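Local coordinates for protein GCN5-related N-acetyltransferase (PDB 7N1L) that probably transfers an acyl group, most likely acetyl from acetyl-CoA, to an amino group, as is general for GCN5-related N-acetyltransferases, at residues V28-L33 and L77-D82; R36-F41 and H67-R72; P43-Y48 and V86-F91; G104-I109 and L140-P145. All blocks are in the same frame, centred on the assembly; numbering follows the deposited sequence.

From the N terminus, strand 28-32 leads into helix 38-52, then helix 61-69, then strands 74-81 and 84-96. Contact 1 brings strand 74-81 back against the first strand, closing a loop around both helices. Contact 2 lies within that loop and joins the two helices. Contact 3 crosses both: it starts on helix 38-52, after contact 2 has opened, and ends on strand 84-96, after contact 1 has closed. It lays the helix on the sheet. Contact 4 follows in series. It pairs strands 101-111 and 137-144 toward the opposite edge of the same sheet. Contacts 1 and 4 do not touch; contact 3 touches each of the others.

Contact 1. Residues V28-L33 and L77-D82; sequences VDIALL and LGARVD
Ile-30 faces Ala-79 where strand 28-32 runs antiparallel to strand 74-81. This is the edge of the GNAT sheet, where the first strand of the fold pairs with the second. Ile-30 and Ala-79 form a non-hydrogen-bonded pair. The pairs before and after it, Asp-29 with Arg-80 and Ala-31 with Gly-78, are hydrogen-bonded. Asp-29 N reaches Arg-80 O at 2.9 Å and almost straight, with 171° at the hydrogen.

The Ile-30 side chain starts over the neighbouring backbone: its CB is 3.8 Å from Gly-78 O. CG1 stands anti to the carbonyl carbon (chi1 -65°) and comes to 4.1 Å from Ala-79 CB. The CG2 branch goes the other way and meets Leu-77 CG at 3.7 Å, the two side chains crossing nearly at right angles. CD1, at the tip, meets nothing on strand 74-81. The side chain as a whole also packs on Ala-123 and Val-127 of helix 120-129, which covers this face.

On the other face Leu-33 folds back over Gly-78, where a side chain would run into Leu-33 CD2; that methyl lies 4.1 Å from Gly-78 CA. Packing is tightest where Leu-77 CD1 meets Leu-32 CD2 at 3.5 Å.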
# COMPACT_ATOMS: atom_id res chain seq x y z
N VAL A 28 14.36 -14.97 -20.50
CA VAL A 28 13.61 -13.93 -19.80
C VAL A 28 14.57 -12.98 -19.08
O VAL A 28 15.25 -13.38 -18.13
CB VAL A 28 12.60 -14.53 -18.82
CG1 VAL A 28 11.67 -13.41 -18.29
CG2 VAL A 28 11.84 -15.68 -19.46
N ASP A 29 14.60 -11.72 -19.50
CA ASP A 29 15.43 -10.68 -18.89
C ASP A 29 14.55 -9.79 -18.02
O ASP A 29 13.61 -9.15 -18.53
CB ASP A 29 16.13 -9.84 -19.95
CG ASP A 29 17.32 -10.55 -20.56
OD1 ASP A 29 18.02 -11.26 -19.80
OD2 ASP A 29 17.56 -10.41 -21.79
N ILE A 30 14.87 -9.73 -16.73
CA ILE A 30 14.09 -8.95 -15.77
C ILE A 30 14.96 -7.83 -15.21
O ILE A 30 16.07 -8.08 -14.72
CB ILE A 30 13.51 -9.84 -14.66
CG1 ILE A 30 12.50 -10.83 -15.25
CG2 ILE A 30 12.85 -8.99 -13.57
CD1 ILE A 30 12.12 -11.93 -14.29
N ALA A 31 14.46 -6.61 -15.27
CA ALA A 31 15.19 -5.43 -14.81
C ALA A 31 14.19 -4.35 -14.43
O ALA A 31 13.09 -4.29 -14.97
CB ALA A 31 16.15 -4.91 -15.89
N LEU A 32 14.61 -3.47 -13.52
CA LEU A 32 13.77 -2.35 -13.10
C LEU A 32 13.50 -1.41 -14.27
O LEU A 32 14.38 -1.14 -15.08
CB LEU A 32 14.47 -1.57 -11.99
CG LEU A 32 14.53 -2.20 -10.60
CD1 LEU A 32 15.54 -1.44 -9.78
CD2 LEU A 32 13.16 -2.25 -9.91
N LEU A 33 12.27 -0.92 -14.36
CA LEU A 33 11.89 0.07 -15.37
C LEU A 33 12.21 1.48 -14.86
O LEU A 33 12.19 1.76 -13.66
CB LEU A 33 10.41 -0.04 -15.72
CG LEU A 33 9.96 -1.37 -16.34
CD1 LEU A 33 8.42 -1.42 -16.44
CD2 LEU A 33 10.61 -1.57 -17.73
N LEU A 77 9.13 -3.47 -11.97
CA LEU A 77 10.05 -4.42 -12.57
C LEU A 77 9.49 -4.87 -13.91
O LEU A 77 8.28 -5.06 -14.04
CB LEU A 77 10.23 -5.58 -11.60
CG LEU A 77 11.50 -6.33 -11.34
CD1 LEU A 77 12.69 -5.44 -11.17
CD2 LEU A 77 11.18 -6.95 -9.98
N GLY A 78 10.35 -4.95 -14.92
CA GLY A 78 9.93 -5.35 -16.26
C GLY A 78 10.57 -6.64 -16.71
O GLY A 78 11.72 -6.96 -16.35
N ALA A 79 9.84 -7.40 -17.53
CA ALA A 79 10.33 -8.64 -18.10
C ALA A 79 10.40 -8.51 -19.61
O ALA A 79 9.42 -8.13 -20.25
CB ALA A 79 9.42 -9.82 -17.71
N ARG A 80 11.56 -8.80 -20.17
CA ARG A 80 11.76 -8.72 -21.62
C ARG A 80 12.02 -10.11 -22.19
O ARG A 80 12.71 -10.92 -21.56
CB ARG A 80 12.92 -7.79 -21.99
CG ARG A 80 12.69 -6.34 -21.59
CD ARG A 80 13.89 -5.44 -21.94
NE ARG A 80 13.55 -4.03 -21.77
CZ ARG A 80 12.87 -3.32 -22.66
NH1 ARG A 80 12.46 -3.85 -23.80
NH2 ARG A 80 12.56 -2.06 -22.40
N VAL A 81 11.43 -10.40 -23.35
CA VAL A 81 11.72 -11.62 -24.11
C VAL A 81 12.10 -11.24 -25.54
O VAL A 81 11.33 -10.57 -26.24
CB VAL A 81 10.51 -12.58 -24.09
CG1 VAL A 81 10.64 -13.69 -25.13
CG2 VAL A 81 10.31 -13.17 -22.67
N ASP A 82 13.30 -11.65 -25.97
CA ASP A 82 13.83 -11.33 -27.32
C ASP A 82 13.78 -9.84 -27.61
O ASP A 82 13.37 -9.43 -28.69
CB ASP A 82 13.10 -12.09 -28.43
CG ASP A 82 13.33 -13.56 -28.35
OD1 ASP A 82 14.51 -13.94 -28.19
OD2 ASP A 82 12.33 -14.32 -28.45

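Contact 2. Residues R36-F41 and H67-R72; sequences RDAHEF and HLLQDR
Leu-69 and Leu-68 meet Ala-38 and Phe-41 in a buried, wholly apolar helix-to-helix contact. It joins the first turn of helix 38-52 to the last turn of helix 61-69. Leu-69 does most of the work. Its CG stands anti to the carbonyl carbon (chi1 -69°) and its CD1 methyl comes down on the helix start. CD1 is 3.5 Å from Ala-38 CA and 3.8 Å from Ala-38 CB. The small alanine lets the methyl come this near to the backbone. The same methyl also touches the Phe-41 ring, at 3.9 Å from CD2, so it sits between one turn of the helix and the aromatic group.

In the GNAT fold these two helices follow the first strand and lie together on one face of the sheet. Phe-41 points into that layer. Its CG is anti to the backbone N (chi1 178°), which swings the ring toward the second helix. Leu-68 CD2 then meets the ring at its edge, near the ring plane, 3.9 Å from CE2. The two side chains cross at about a right angle. Phe-41 also makes an edge-to-face pair with Phe-88 of strand 84-96, and Leu-68 packs on Ile-90 of that strand.

Polar side chains of segment 36-41 find partners away from this contact. Glu-40 forms a salt bridge with Arg-80. Asp-37 stands at the N-cap position, but its OD2 accepts a hydrogen bond from His-34 N, and its side chain makes no capping bond.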
# COMPACT_ATOMS: atom_id res chain seq x y z
N ARG A 36 12.88 6.39 -18.88
CA ARG A 36 13.24 6.09 -20.26
C ARG A 36 12.25 5.12 -20.91
O ARG A 36 11.93 5.24 -22.11
CB ARG A 36 14.63 5.45 -20.28
CG ARG A 36 15.20 5.15 -21.65
CD ARG A 36 16.05 3.85 -21.68
NE ARG A 36 17.39 3.88 -21.10
CZ ARG A 36 17.81 3.08 -20.13
NH1 ARG A 36 17.01 2.19 -19.56
NH2 ARG A 36 19.08 3.14 -19.73
N ASP A 37 11.71 4.20 -20.13
CA ASP A 37 10.93 3.08 -20.65
C ASP A 37 9.44 3.37 -20.75
O ASP A 37 8.67 2.46 -21.05
CB ASP A 37 11.18 1.84 -19.80
CG ASP A 37 12.67 1.51 -19.69
OD1 ASP A 37 13.32 1.36 -20.76
OD2 ASP A 37 13.18 1.40 -18.55
N ALA A 38 9.01 4.62 -20.50
CA ALA A 38 7.58 4.89 -20.40
C ALA A 38 6.85 4.51 -21.67
O ALA A 38 5.76 3.92 -21.62
CB ALA A 38 7.34 6.37 -20.08
N HIS A 39 7.43 4.83 -22.83
CA HIS A 39 6.78 4.55 -24.10
C HIS A 39 6.63 3.05 -24.34
O HIS A 39 5.61 2.59 -24.87
CB HIS A 39 7.52 5.21 -25.25
CG HIS A 39 6.81 5.07 -26.56
ND1 HIS A 39 5.58 5.65 -26.79
CD2 HIS A 39 7.18 4.48 -27.72
CE1 HIS A 39 5.20 5.38 -28.03
NE2 HIS A 39 6.16 4.69 -28.62
N GLU A 40 7.66 2.27 -24.00
CA GLU A 40 7.58 0.83 -24.13
C GLU A 40 6.61 0.24 -23.11
O GLU A 40 5.87 -0.71 -23.41
CB GLU A 40 8.98 0.23 -23.95
CG GLU A 40 9.49 -0.53 -25.17
CD GLU A 40 10.73 -1.33 -24.87
OE1 GLU A 40 11.69 -0.76 -24.33
OE2 GLU A 40 10.74 -2.53 -25.19
N PHE A 41 6.57 0.82 -21.91
CA PHE A 41 5.69 0.37 -20.85
C PHE A 41 4.23 0.70 -21.16
O PHE A 41 3.33 -0.07 -20.81
CB PHE A 41 6.16 1.00 -19.53
CG PHE A 41 5.34 0.68 -18.32
CD1 PHE A 41 4.89 -0.59 -18.06
CD2 PHE A 41 5.12 1.67 -17.37
CE1 PHE A 41 4.16 -0.86 -16.91
CE2 PHE A 41 4.38 1.41 -16.22
CZ PHE A 41 3.92 0.13 -15.98
N HIS A 67 3.37 9.04 -15.79
CA HIS A 67 2.92 9.46 -14.47
C HIS A 67 3.44 8.53 -13.38
O HIS A 67 3.97 8.98 -12.36
CB HIS A 67 1.39 9.55 -14.45
CG HIS A 67 0.86 10.33 -13.29
ND1 HIS A 67 1.05 11.69 -13.15
CD2 HIS A 67 0.15 9.93 -12.21
CE1 HIS A 67 0.48 12.10 -12.04
NE2 HIS A 67 -0.07 11.06 -11.44
N LEU A 68 3.31 7.22 -13.59
CA LEU A 68 3.75 6.24 -12.61
C LEU A 68 5.27 6.23 -12.50
O LEU A 68 5.83 6.09 -11.41
CB LEU A 68 3.27 4.84 -12.99
CG LEU A 68 3.73 3.75 -12.01
CD1 LEU A 68 3.03 3.94 -10.63
CD2 LEU A 68 3.48 2.39 -12.55
N LEU A 69 5.95 6.30 -13.63
CA LEU A 69 7.40 6.23 -13.61
C LEU A 69 8.04 7.50 -13.05
O LEU A 69 9.25 7.49 -12.84
CB LEU A 69 7.91 5.95 -15.02
CG LEU A 69 7.56 4.54 -15.48
CD1 LEU A 69 7.87 4.35 -16.95
CD2 LEU A 69 8.34 3.52 -14.62
N GLN A 70 7.28 8.57 -12.81
CA GLN A 70 7.81 9.76 -12.15
C GLN A 70 7.40 9.86 -10.68
O GLN A 70 7.67 10.89 -10.04
CB GLN A 70 7.38 11.01 -12.90
CG GLN A 70 8.19 11.23 -14.15
CD GLN A 70 7.67 12.36 -14.96
OE1 GLN A 70 8.07 13.51 -14.78
NE2 GLN A 70 6.72 12.07 -15.85
N ASP A 71 6.72 8.85 -10.15
CA ASP A 71 6.42 8.79 -8.71
C ASP A 71 7.51 7.98 -8.02
O ASP A 71 7.54 6.74 -8.13
CB ASP A 71 5.04 8.18 -8.50
CG ASP A 71 4.55 8.29 -7.06
OD1 ASP A 71 5.34 8.15 -6.10
OD2 ASP A 71 3.34 8.50 -6.91
N ARG A 72 8.31 8.64 -7.18
CA ARG A 72 9.45 7.99 -6.54
C ARG A 72 9.03 7.00 -5.45
O ARG A 72 9.88 6.24 -4.95
CB ARG A 72 10.38 9.04 -5.93
CG ARG A 72 11.16 9.90 -6.94
CD ARG A 72 12.38 9.20 -7.43
NE ARG A 72 13.14 8.60 -6.34
CZ ARG A 72 13.94 7.54 -6.50
NH1 ARG A 72 14.12 6.98 -7.68
NH2 ARG A 72 14.56 7.04 -5.44

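Contact 3. Residues P43-Y48 and V86-F91; sequences PLLASY and VGFVIF
Phe-88 and Leu-44 lie at the centre of a buried helix-on-sheet layer. This is the first helix of the GNAT fold packed on the middle of its sheet. Segment 43-48 of helix 38-52 crosses segment 86-91 of strand 84-96 steeply, at -74°, with the axes 9.1 Å apart. A classic beta bulge shapes the start of the strand: Val-86 and Gly-87 both face Ala-79. Leu-44 packs against the backbone of the bulge. Its CD2 is 3.4 Å from Gly-87 N. The same methyl lies 3.9 Å from CD2 of the Phe-88 ring, and the two side chains slide past each other in opposite directions.

Phe-88 reaches up into the helix. Its CG lies between the backbone N and the carbonyl carbon (chi1 70°). CE2 and CZ are the atoms that go deepest. Leu-44 O sits at the ring edge, in its plane, 3.8 Å from CE2. CZ meets Leu-45 CD1, and the Leu-45 side chain crosses the phenylalanine at about a right angle. The same leucine methyl also approaches Ile-90 CD1, more loosely, at 4.4 Å.

Tyr-48 lies at the far end of the ring. The edge of Phe-88 points to the tyrosine face in an offset edge-to-face pair, with planes at 89° and centroids 5.8 Å apart. The tyrosine hydroxyl is hydrogen-bonded to His-108 ND1 on strand 101-111, which helps hold the ring in place. At its inner end, Tyr-48 CD2 lies 4.0 Å from Phe-88 CZ.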
# COMPACT_ATOMS: atom_id res chain seq x y z
N PRO A 43 1.88 0.61 -23.70
CA PRO A 43 0.84 -0.32 -24.17
C PRO A 43 0.63 -1.51 -23.25
O PRO A 43 -0.51 -1.98 -23.11
CB PRO A 43 1.34 -0.76 -25.56
CG PRO A 43 2.81 -0.55 -25.53
CD PRO A 43 3.02 0.67 -24.63
N LEU A 44 1.69 -1.98 -22.60
CA LEU A 44 1.56 -3.09 -21.66
C LEU A 44 0.66 -2.69 -20.50
O LEU A 44 -0.22 -3.46 -20.08
CB LEU A 44 2.94 -3.50 -21.17
CG LEU A 44 3.15 -4.97 -20.87
CD1 LEU A 44 2.84 -5.82 -22.13
CD2 LEU A 44 4.59 -5.19 -20.42
N LEU A 45 0.87 -1.48 -19.98
CA LEU A 45 0.01 -0.95 -18.93
C LEU A 45 -1.40 -0.73 -19.47
O LEU A 45 -2.38 -0.97 -18.77
CB LEU A 45 0.61 0.35 -18.38
CG LEU A 45 -0.14 1.08 -17.24
CD1 LEU A 45 -0.18 0.25 -15.97
CD2 LEU A 45 0.47 2.46 -16.95
N ALA A 46 -1.52 -0.28 -20.73
CA ALA A 46 -2.86 -0.07 -21.27
C ALA A 46 -3.64 -1.37 -21.37
O ALA A 46 -4.85 -1.39 -21.15
CB ALA A 46 -2.78 0.64 -22.61
N SER A 47 -2.99 -2.47 -21.75
CA SER A 47 -3.70 -3.74 -21.81
C SER A 47 -4.17 -4.18 -20.42
O SER A 47 -5.30 -4.65 -20.27
CB SER A 47 -2.81 -4.84 -22.42
OG SER A 47 -2.45 -4.53 -23.75
N TYR A 48 -3.32 -4.01 -19.40
CA TYR A 48 -3.71 -4.40 -18.05
C TYR A 48 -4.90 -3.59 -17.57
O TYR A 48 -5.85 -4.15 -17.01
CB TYR A 48 -2.52 -4.23 -17.10
CG TYR A 48 -2.83 -4.42 -15.64
CD1 TYR A 48 -3.21 -5.66 -15.13
CD2 TYR A 48 -2.72 -3.36 -14.75
CE1 TYR A 48 -3.49 -5.82 -13.77
CE2 TYR A 48 -2.99 -3.51 -13.42
CZ TYR A 48 -3.38 -4.73 -12.92
OH TYR A 48 -3.62 -4.82 -11.57
N VAL A 86 7.37 -7.76 -22.20
CA VAL A 86 6.19 -8.64 -22.23
C VAL A 86 5.56 -8.91 -20.86
O VAL A 86 4.68 -9.77 -20.76
CB VAL A 86 6.51 -9.98 -22.91
CG1 VAL A 86 6.96 -9.76 -24.35
CG2 VAL A 86 7.53 -10.77 -22.12
N GLY A 87 6.04 -8.24 -19.80
CA GLY A 87 5.47 -8.35 -18.47
C GLY A 87 5.91 -7.21 -17.55
O GLY A 87 6.84 -6.47 -17.87
N PHE A 88 5.17 -7.02 -16.45
CA PHE A 88 5.62 -6.05 -15.44
C PHE A 88 5.02 -6.39 -14.08
O PHE A 88 4.03 -7.12 -13.99
CB PHE A 88 5.28 -4.60 -15.81
CG PHE A 88 3.81 -4.26 -15.76
CD1 PHE A 88 3.20 -3.86 -14.57
CD2 PHE A 88 3.04 -4.28 -16.91
CE1 PHE A 88 1.86 -3.51 -14.53
CE2 PHE A 88 1.71 -3.93 -16.88
CZ PHE A 88 1.12 -3.54 -15.69
N VAL A 89 5.65 -5.86 -13.03
CA VAL A 89 5.05 -5.85 -11.70
C VAL A 89 5.36 -4.49 -11.08
O VAL A 89 6.50 -4.02 -11.14
CB VAL A 89 5.53 -7.01 -10.80
CG1 VAL A 89 7.03 -6.99 -10.59
CG2 VAL A 89 4.82 -6.96 -9.46
N ILE A 90 4.33 -3.86 -10.52
CA ILE A 90 4.42 -2.57 -9.84
C ILE A 90 4.43 -2.81 -8.34
O ILE A 90 3.56 -3.52 -7.82
CB ILE A 90 3.24 -1.65 -10.23
CG1 ILE A 90 3.25 -1.37 -11.73
CG2 ILE A 90 3.29 -0.34 -9.44
CD1 ILE A 90 1.95 -0.72 -12.24
N PHE A 91 5.41 -2.23 -7.64
CA PHE A 91 5.55 -2.47 -6.21
C PHE A 91 5.94 -1.21 -5.47
O PHE A 91 6.56 -0.30 -6.03
CB PHE A 91 6.58 -3.55 -5.92
CG PHE A 91 7.99 -3.19 -6.28
CD1 PHE A 91 8.44 -3.31 -7.59
CD2 PHE A 91 8.90 -2.79 -5.31
CE1 PHE A 91 9.76 -3.01 -7.93
CE2 PHE A 91 10.21 -2.49 -5.64
CZ PHE A 91 10.64 -2.60 -6.94

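Contact 4. Residues G104-I109 and L140-P145; sequences GQVDHI and LVLNAP
Both backbone polar atoms of Val-106, N and O, are bonded to strand 140-144, which runs parallel to strand 104-109. Its N bonds to Val-141 O at 2.8 Å, and its O takes the N-H of Asn-143 nearly head-on, also at 2.8 Å. Packing is close on the face of Val-106 and Leu-142. These two lie side by side, with Val-106 CB 3.8 Å from Leu-142 CD2. Leu-140 CD1 tucks in at 3.4 Å from Gly-104 O.

The other face carries the polar Gln-105 beside Val-141, with Asp-107 and Asn-143 at its end. Asp-107 and Asn-143 are partly exposed, and the second subunit covers part of this face. Asn-143 ND2 gives Asp-107 OD1 a straight bond of 2.9 Å, lying in the amide plane. Gln-105, extended beyond CG, sends NE2 across both carboxylate oxygens, so OD1 has two donors and the carboxylate is held in place. Asn-143 OD1 bonds to Ser-166 OG of the second subunit, and Gln-105 NE2 to Gln-105 OE1 of that subunit.

The backbone ladder ends at Val-106 O and Asn-143 N; beyond it the strands part. The CA atoms of Ile-109 and Pro-145 are 9.7 Å apart. This is consistent with the V-shaped opening between the fourth and fifth strands that takes acetyl-CoA in GNAT enzymes. Helices 120-129 and 150-158 cover the Val-106 and Leu-142 face, with Tyr-155 against both. Strand 84-96 flanks strand 101-111, and beyond strand 137-144 an antiparallel strand of the second subunit continues the sheet.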
# COMPACT_ATOMS: atom_id res chain seq x y z
N GLY A 104 7.54 -4.74 1.16
CA GLY A 104 7.14 -4.50 -0.22
C GLY A 104 5.66 -4.78 -0.43
O GLY A 104 5.08 -5.67 0.18
N GLN A 105 5.04 -4.04 -1.34
CA GLN A 105 3.61 -4.21 -1.59
C GLN A 105 3.37 -4.20 -3.09
O GLN A 105 3.81 -3.27 -3.78
CB GLN A 105 2.78 -3.13 -0.91
CG GLN A 105 1.26 -3.22 -1.18
CD GLN A 105 0.46 -2.12 -0.48
OE1 GLN A 105 0.77 -1.78 0.65
NE2 GLN A 105 -0.53 -1.55 -1.15
N VAL A 106 2.75 -5.28 -3.59
CA VAL A 106 2.41 -5.45 -5.00
C VAL A 106 0.90 -5.38 -5.15
O VAL A 106 0.18 -6.21 -4.58
CB VAL A 106 2.92 -6.79 -5.55
CG1 VAL A 106 2.41 -7.00 -6.98
CG2 VAL A 106 4.43 -6.88 -5.49
N ASP A 107 0.42 -4.46 -5.97
CA ASP A 107 -0.99 -4.38 -6.30
C ASP A 107 -1.28 -4.75 -7.74
O ASP A 107 -2.45 -4.87 -8.11
CB ASP A 107 -1.52 -2.95 -6.04
CG ASP A 107 -1.49 -2.56 -4.54
OD1 ASP A 107 -1.41 -3.43 -3.67
OD2 ASP A 107 -1.51 -1.36 -4.24
N HIS A 108 -0.25 -4.84 -8.58
CA HIS A 108 -0.48 -4.99 -10.01
C HIS A 108 0.61 -5.84 -10.63
O HIS A 108 1.80 -5.50 -10.54
CB HIS A 108 -0.52 -3.62 -10.70
CG HIS A 108 -1.44 -2.64 -10.04
ND1 HIS A 108 -2.81 -2.70 -10.16
CD2 HIS A 108 -1.18 -1.58 -9.24
CE1 HIS A 108 -3.35 -1.71 -9.48
NE2 HIS A 108 -2.39 -1.02 -8.90
N ILE A 109 0.19 -6.89 -11.33
CA ILE A 109 1.09 -7.74 -12.10
C ILE A 109 0.38 -8.03 -13.40
O ILE A 109 -0.85 -8.07 -13.46
CB ILE A 109 1.46 -9.02 -11.33
CG1 ILE A 109 2.63 -9.73 -12.01
CG2 ILE A 109 0.21 -9.92 -11.11
CD1 ILE A 109 3.38 -10.66 -11.09
N LEU A 140 6.67 -9.36 1.94
CA LEU A 140 6.15 -8.88 0.68
C LEU A 140 4.65 -9.15 0.68
O LEU A 140 4.23 -10.29 0.83
CB LEU A 140 6.83 -9.59 -0.48
CG LEU A 140 6.32 -9.31 -1.87
CD1 LEU A 140 6.36 -7.83 -2.11
CD2 LEU A 140 7.23 -10.07 -2.91
N VAL A 141 3.85 -8.08 0.64
CA VAL A 141 2.41 -8.18 0.59
C VAL A 141 1.97 -8.20 -0.87
O VAL A 141 2.33 -7.30 -1.64
CB VAL A 141 1.76 -7.00 1.34
CG1 VAL A 141 0.27 -6.91 1.04
CG2 VAL A 141 2.04 -7.11 2.83
N LEU A 142 1.13 -9.16 -1.23
CA LEU A 142 0.64 -9.30 -2.59
C LEU A 142 -0.86 -9.15 -2.59
O LEU A 142 -1.57 -9.98 -2.01
CB LEU A 142 1.03 -10.65 -3.20
CG LEU A 142 2.50 -11.10 -3.13
CD1 LEU A 142 2.64 -12.55 -3.54
CD2 LEU A 142 3.38 -10.21 -3.98
N ASN A 143 -1.36 -8.12 -3.27
CA ASN A 143 -2.79 -7.86 -3.38
C ASN A 143 -3.28 -8.20 -4.79
O ASN A 143 -2.76 -7.67 -5.77
CB ASN A 143 -3.09 -6.40 -3.02
CG ASN A 143 -2.80 -6.09 -1.55
OD1 ASN A 143 -3.17 -6.86 -0.66
ND2 ASN A 143 -2.10 -4.99 -1.29
N ALA A 144 -4.27 -9.06 -4.89
CA ALA A 144 -4.77 -9.50 -6.18
C ALA A 144 -6.14 -8.92 -6.44
O ALA A 144 -7.09 -9.18 -5.67
CB ALA A 144 -4.83 -11.04 -6.24
N PRO A 145 -6.32 -8.16 -7.52
CA PRO A 145 -7.66 -7.67 -7.84
C PRO A 145 -8.58 -8.84 -8.16
O PRO A 145 -8.12 -9.95 -8.45
CB PRO A 145 -7.43 -6.80 -9.08
CG PRO A 145 -6.24 -7.44 -9.76
CD PRO A 145 -5.36 -7.87 -8.60